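Local coordinates for putative ketosteroid isomerase (PDB 3KE7), which is a putative ketosteroid isomerase with an NTF2-like, SnoaL-type fold and probably binds a small ligand in the pocket that here holds bicine, at residues V43-D47 / P48-T52; T62-G66 / M67-P71. All blocks are in the same frame, centred on the assembly; numbering follows the deposited sequence.

How the interactions relate
Interaction 1 is largely buried and carries strand 43-46 into the loop before strand 54-55; interaction 2 lies nearer the surface, where helix 57-65 runs into the loop before strand 74-85. Their chemistry differs accordingly. In 43-52 an aspartate carboxylate and a tight turn gather hydrogen bonds; in 62-71 a selenomethionine between two tyrosine rings does most of the work, with a single backbone bond across the junction. The two meet at Tyr63, whose OH reaches Asp47 OD2 at 2.6 Å and also Ser49 OG, while its ring packs against Tyr45 and Leu50. Interaction 2 supplies Leu69 and Pro71 to the bicine pocket, close to Tyr45.

Interaction 1: V43-D47 / P48-T52; sequences VIYFD and PSLET
Asp47 and Ser49 each carry the side-chain end between the backbone N and the carbonyl carbon (chi1 76° and 77°), which folds both ends back toward the turn and lets them meet. The Ser49 OG bond to Asp47 OD1 is 2.8 Å long and uses the syn lone pair, while Ser49 N reaches the same OD1, also at 2.8 Å, on the anti side and 28° out of the carboxylate plane. In the conformer given for Ser49, two donors of one residue thus grip a single oxygen, and with the bonds at OD2 they limit the carboxylate's rotation. That other oxygen, OD2, accepts from Tyr45 OH at 2.7 Å and is also bonded by Tyr63 of helix 57-65.

The bond from Ser49 N closes an Asx turn, laid over the type I beta turn Asp47-Leu50 that leads the chain out of strand 43-46 of the NTF2-like sheet. The turn's own bond, Leu50 N to Asp47 O, is weak at 3.3 Å. A water bridges the turn as well, donating to Asp47 O and Leu50 O at 2.8 Å each. Asp47 N, in contrast, is buried without a partner. Beside this polar network, Leu50 CD1 meets the edge of the Tyr45 ring near its plane, 3.7 Å from Tyr45 CD1, and the two side chains cross at about a right angle. Next to Asp47 on the strand, Phe46 stacks its ring with His126 of strand 120-129.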
loop_
_atom_site.group_PDB
_atom_site.type_symbol
_atom_site.label_atom_id
_atom_site.label_comp_id
_atom_site.label_asym_id
_atom_site.label_seq_id
_atom_site.Cartn_x
_atom_site.Cartn_y
_atom_site.Cartn_z
ATOM N N VAL B 43 -11.643 -5.468 1.730
ATOM C CA VAL B 43 -10.203 -5.551 1.819
ATOM C C VAL B 43 -9.575 -6.094 0.518
ATOM O O VAL B 43 -10.109 -6.983 -0.125
ATOM C CB VAL B 43 -9.811 -6.416 3.038
ATOM C CG1 VAL B 43 -10.293 -7.919 2.842
ATOM C CG2 VAL B 43 -8.321 -6.344 3.316
ATOM N N ILE B 44 -8.430 -5.536 0.178
ATOM C CA ILE B 44 -7.591 -5.983 -0.904
ATOM C C ILE B 44 -6.287 -6.430 -0.254
ATOM O O ILE B 44 -5.728 -5.741 0.575
ATOM C CB ILE B 44 -7.311 -4.837 -1.914
ATOM C CG1 ILE B 44 -8.591 -4.256 -2.498
ATOM C CG2 ILE B 44 -6.338 -5.289 -3.011
ATOM C CD1 ILE B 44 -9.388 -5.182 -3.256
ATOM N N TYR B 45 -5.740 -7.547 -0.704
ATOM C CA TYR B 45 -4.543 -8.136 -0.096
ATOM C C TYR B 45 -3.574 -8.712 -1.135
ATOM O O TYR B 45 -3.973 -9.382 -2.107
ATOM C CB TYR B 45 -5.007 -9.304 0.814
ATOM C CG TYR B 45 -3.909 -10.132 1.473
ATOM C CD1 TYR B 45 -3.289 -11.133 0.772
ATOM C CD2 TYR B 45 -3.537 -9.947 2.834
ATOM C CE1 TYR B 45 -2.311 -11.888 1.328
ATOM C CE2 TYR B 45 -2.572 -10.714 3.402
ATOM C CZ TYR B 45 -1.925 -11.676 2.620
ATOM O OH TYR B 45 -0.938 -12.471 3.199
ATOM N N PHE B 46 -2.285 -8.416 -0.932
ATOM C CA PHE B 46 -1.194 -8.982 -1.677
ATOM C C PHE B 46 -0.183 -9.636 -0.738
ATOM O O PHE B 46 0.113 -9.121 0.334
ATOM C CB PHE B 46 -0.344 -7.910 -2.390
ATOM C CG PHE B 46 -1.034 -7.041 -3.397
ATOM C CD1 PHE B 46 -1.081 -7.382 -4.752
ATOM C CD2 PHE B 46 -1.524 -5.799 -3.042
ATOM C CE1 PHE B 46 -1.594 -6.493 -5.717
ATOM C CE2 PHE B 46 -2.059 -4.945 -4.052
ATOM C CZ PHE B 46 -2.064 -5.291 -5.344
ATOM N N ASP B 47 0.422 -10.725 -1.217
ATOM C CA ASP B 47 1.610 -11.271 -0.575
ATOM C C ASP B 47 2.398 -12.008 -1.654
ATOM O O ASP B 47 1.926 -12.144 -2.759
ATOM C CB ASP B 47 1.354 -12.115 0.699
ATOM C CG ASP B 47 0.818 -13.506 0.442
ATOM O OD1 ASP B 47 1.056 -14.128 -0.621
ATOM O OD2 ASP B 47 0.217 -14.075 1.422
ATOM N N PRO B 48 3.604 -12.428 -1.356
ATOM C CA PRO B 48 4.458 -13.002 -2.404
ATOM C C PRO B 48 4.046 -14.327 -2.951
ATOM O O PRO B 48 4.701 -14.783 -3.900
ATOM C CB PRO B 48 5.822 -13.128 -1.705
ATOM C CG PRO B 48 5.794 -12.104 -0.655
ATOM C CD PRO B 48 4.395 -12.155 -0.143
ATOM N N SER B 49 3.000 -14.947 -2.410
ATOM C CA SER B 49 2.598 -16.251 -2.930
ATOM C C SER B 49 1.440 -16.177 -3.910
ATOM O O SER B 49 1.103 -17.168 -4.522
ATOM C CB SER B 49 2.194 -17.173 -1.798
ATOM O OG SER B 49 0.917 -16.825 -1.354
ATOM N N LEU B 50 0.876 -15.002 -4.095
ATOM C CA LEU B 50 -0.314 -14.893 -4.917
ATOM C C LEU B 50 -0.035 -14.465 -6.344
ATOM O O LEU B 50 0.678 -13.526 -6.597
ATOM C CB LEU B 50 -1.286 -13.884 -4.287
ATOM C CG LEU B 50 -1.794 -14.176 -2.885
ATOM C CD1 LEU B 50 -2.591 -12.964 -2.320
ATOM C CD2 LEU B 50 -2.634 -15.447 -2.906
ATOM N N GLU B 51 -0.709 -15.121 -7.281
ATOM C CA GLU B 51 -0.581 -14.773 -8.653
ATOM C C GLU B 51 -1.355 -13.494 -9.014
ATOM O O GLU B 51 -1.003 -12.803 -9.960
ATOM C CB GLU B 51 -1.092 -15.928 -9.497
ATOM C CG GLU B 51 -0.928 -15.765 -10.943
ATOM C CD GLU B 51 0.513 -15.685 -11.384
ATOM O OE1 GLU B 51 1.327 -16.455 -10.869
ATOM O OE2 GLU B 51 0.796 -14.893 -12.287
ATOM N N THR B 52 -2.427 -13.236 -8.269
ATOM C CA THR B 52 -3.214 -12.002 -8.438
ATOM C C THR B 52 -3.753 -11.607 -7.065
ATOM O O THR B 52 -3.874 -12.472 -6.163
ATOM C CB THR B 52 -4.344 -12.243 -9.481
ATOM O OG1 THR B 52 -4.873 -10.989 -9.841
ATOM C CG2 THR B 52 -5.453 -13.164 -8.921
HETATM O O HOH W 1 2.756 -12.047 -5.474
#

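Interaction 2: T62-G66 / M67-P71; sequences TYYKG and MQLPP. With BCN (bicine), chain F.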
loop_
_atom_site.group_PDB
_atom_site.type_symbol
_atom_site.label_atom_id
_atom_site.label_comp_id
_atom_site.label_asym_id
_atom_site.label_seq_id
_atom_site.Cartn_x
_atom_site.Cartn_y
_atom_site.Cartn_z
ATOM N N THR B 62 -10.945 -17.282 3.249
ATOM C CA THR B 62 -10.606 -18.568 2.644
ATOM C C THR B 62 -9.106 -18.804 2.584
ATOM O O THR B 62 -8.617 -19.889 2.902
ATOM C CB THR B 62 -11.230 -18.646 1.234
ATOM O OG1 THR B 62 -12.648 -18.528 1.392
ATOM C CG2 THR B 62 -10.876 -19.985 0.536
ATOM N N TYR B 63 -8.350 -17.776 2.203
ATOM C CA TYR B 63 -6.900 -17.871 2.146
ATOM C C TYR B 63 -6.295 -18.122 3.553
ATOM O O TYR B 63 -5.479 -19.032 3.765
ATOM C CB TYR B 63 -6.345 -16.576 1.554
ATOM C CG TYR B 63 -4.860 -16.539 1.414
ATOM C CD1 TYR B 63 -4.206 -17.454 0.624
ATOM C CD2 TYR B 63 -4.104 -15.561 2.054
ATOM C CE1 TYR B 63 -2.833 -17.415 0.485
ATOM C CE2 TYR B 63 -2.751 -15.481 1.881
ATOM C CZ TYR B 63 -2.117 -16.438 1.114
ATOM O OH TYR B 63 -0.727 -16.446 0.949
ATOM N N TYR B 64 -6.736 -17.326 4.520
ATOM C CA TYR B 64 -6.222 -17.432 5.873
ATOM C C TYR B 64 -6.595 -18.738 6.563
ATOM O O TYR B 64 -5.848 -19.244 7.413
ATOM C CB TYR B 64 -6.713 -16.227 6.733
ATOM C CG TYR B 64 -5.756 -15.095 6.794
ATOM C CD1 TYR B 64 -5.625 -14.208 5.774
ATOM C CD2 TYR B 64 -4.980 -14.924 7.912
ATOM C CE1 TYR B 64 -4.747 -13.147 5.845
ATOM C CE2 TYR B 64 -4.070 -13.882 8.006
ATOM C CZ TYR B 64 -3.963 -12.991 6.978
ATOM O OH TYR B 64 -3.018 -11.971 7.119
ATOM N N LYS B 65 -7.705 -19.342 6.160
ATOM C CA LYS B 65 -8.094 -20.629 6.717
ATOM C C LYS B 65 -7.049 -21.702 6.427
ATOM O O LYS B 65 -6.963 -22.672 7.168
ATOM C CB LYS B 65 -9.429 -21.084 6.142
ATOM C CG LYS B 65 -10.622 -20.368 6.745
ATOM C CD LYS B 65 -11.963 -20.640 5.984
ATOM C CE LYS B 65 -12.252 -22.089 5.789
ATOM N NZ LYS B 65 -12.681 -22.782 7.067
ATOM N N GLY B 66 -6.245 -21.515 5.392
ATOM C CA GLY B 66 -5.236 -22.502 5.014
ATOM C C GLY B 66 -3.862 -22.214 5.575
ATOM O O GLY B 66 -2.955 -23.002 5.376
HETATM N N MSE B 67 -3.690 -21.076 6.252
HETATM C CA MSE B 67 -2.390 -20.702 6.762
HETATM C C MSE B 67 -2.210 -21.015 8.217
HETATM O O MSE B 67 -3.116 -20.903 9.019
HETATM C CB MSE B 67 -2.134 -19.204 6.550
HETATM C CG MSE B 67 -1.800 -18.858 5.103
HETATM SE SE MSE B 67 -1.008 -17.144 4.851
HETATM C CE MSE B 67 -2.512 -16.162 5.349
ATOM N N GLN B 68 -1.008 -21.392 8.575
ATOM C CA GLN B 68 -0.688 -21.634 9.954
ATOM C C GLN B 68 -0.023 -20.393 10.487
ATOM O O GLN B 68 1.027 -19.979 10.012
ATOM C CB GLN B 68 0.215 -22.840 10.141
ATOM C CG GLN B 68 0.416 -23.201 11.601
ATOM C CD GLN B 68 1.192 -24.457 11.823
ATOM O OE1 GLN B 68 1.888 -24.965 10.917
ATOM N NE2 GLN B 68 1.130 -24.956 13.047
ATOM N N LEU B 69 -0.658 -19.776 11.456
ATOM C CA LEU B 69 -0.183 -18.467 11.928
ATOM C C LEU B 69 -0.332 -18.447 13.436
ATOM O O LEU B 69 -1.177 -19.160 13.990
ATOM C CB LEU B 69 -0.996 -17.306 11.298
ATOM C CG LEU B 69 -1.003 -17.167 9.778
ATOM C CD1 LEU B 69 -2.057 -16.114 9.377
ATOM C CD2 LEU B 69 0.339 -16.812 9.209
ATOM N N PRO B 70 0.484 -17.633 14.114
ATOM C CA PRO B 70 1.500 -16.771 13.584
ATOM C C PRO B 70 2.665 -17.626 13.107
ATOM O O PRO B 70 2.807 -18.800 13.558
ATOM C CB PRO B 70 1.892 -15.879 14.789
ATOM C CG PRO B 70 1.532 -16.667 15.994
ATOM C CD PRO B 70 0.385 -17.560 15.591
ATOM N N PRO B 71 3.473 -17.084 12.183
ATOM C CA PRO B 71 4.631 -17.808 11.674
ATOM C C PRO B 71 5.848 -17.682 12.584
ATOM O O PRO B 71 6.756 -18.481 12.475
ATOM C CB PRO B 71 4.892 -17.132 10.324
ATOM C CG PRO B 71 4.453 -15.738 10.543
ATOM C CD PRO B 71 3.247 -15.827 11.455
HETATM N N1 BCN F . 2.868 -12.693 7.408
HETATM C C1 BCN F . 2.423 -13.444 6.225
HETATM C C2 BCN F . 3.158 -14.794 6.139
HETATM O O21 BCN F . 3.069 -15.491 5.107
HETATM O O22 BCN F . 3.839 -15.162 7.121
HETATM C C3 BCN F . 1.762 -11.904 7.978
HETATM C C4 BCN F . 0.879 -12.780 8.865
HETATM O O4 BCN F . 1.771 -13.471 9.754
HETATM C C5 BCN F . 3.942 -11.806 6.993
HETATM C C6 BCN F . 4.767 -11.402 8.188
HETATM O O6 BCN F . 5.111 -12.573 8.978
#
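Selenomethionine Met67 inserts its methyl end between Tyr63 and Tyr64. Its CE sits over the centre of the Tyr64 ring, 3.5 Å from the centroid and only 3° off the ring normal, a well-centred CH-pi contact. SE lies farther out above the same face, so the SE-CE bond points at the ring almost end-on. The bend at chi3 (-67°) turns CE out of the line of the chain and aims it there. Tyr63 takes the methyl obliquely, with CE 3.5 Å from Tyr63 CE2, and SE is 4.4 Å from the centroid of the Tyr63 ring; Met-aromatic contacts therefore involve both tyrosines.

Leu69 adds a second apolar branch: its CD1 packs against Tyr64 CE2 at 3.3 Å, the side chains crossing at about a right angle. Around Tyr64, Met33, Phe35 and Val36 supply further packing from the preceding loop and helix 34-38.

At the polar edge, Met67 N donates to Tyr64 O over 3.1 Å. Gly66 N bonds Tyr63 O in the same three-residue step, and the paired bonds carry the chain from helix 57-65 into the loop.

That loop then runs along the ligand. Leu69 CD2 lies 3.7 Å from bicine O4, and beyond a cis peptide before Pro70, Pro71 CD comes within 3.3 Å of the same oxygen. Together with Leu95, Ser97, Trp106 and Trp127 they line the bicine site, consistent with the pocket between helices and curved sheet that characterises NTF2-like proteins.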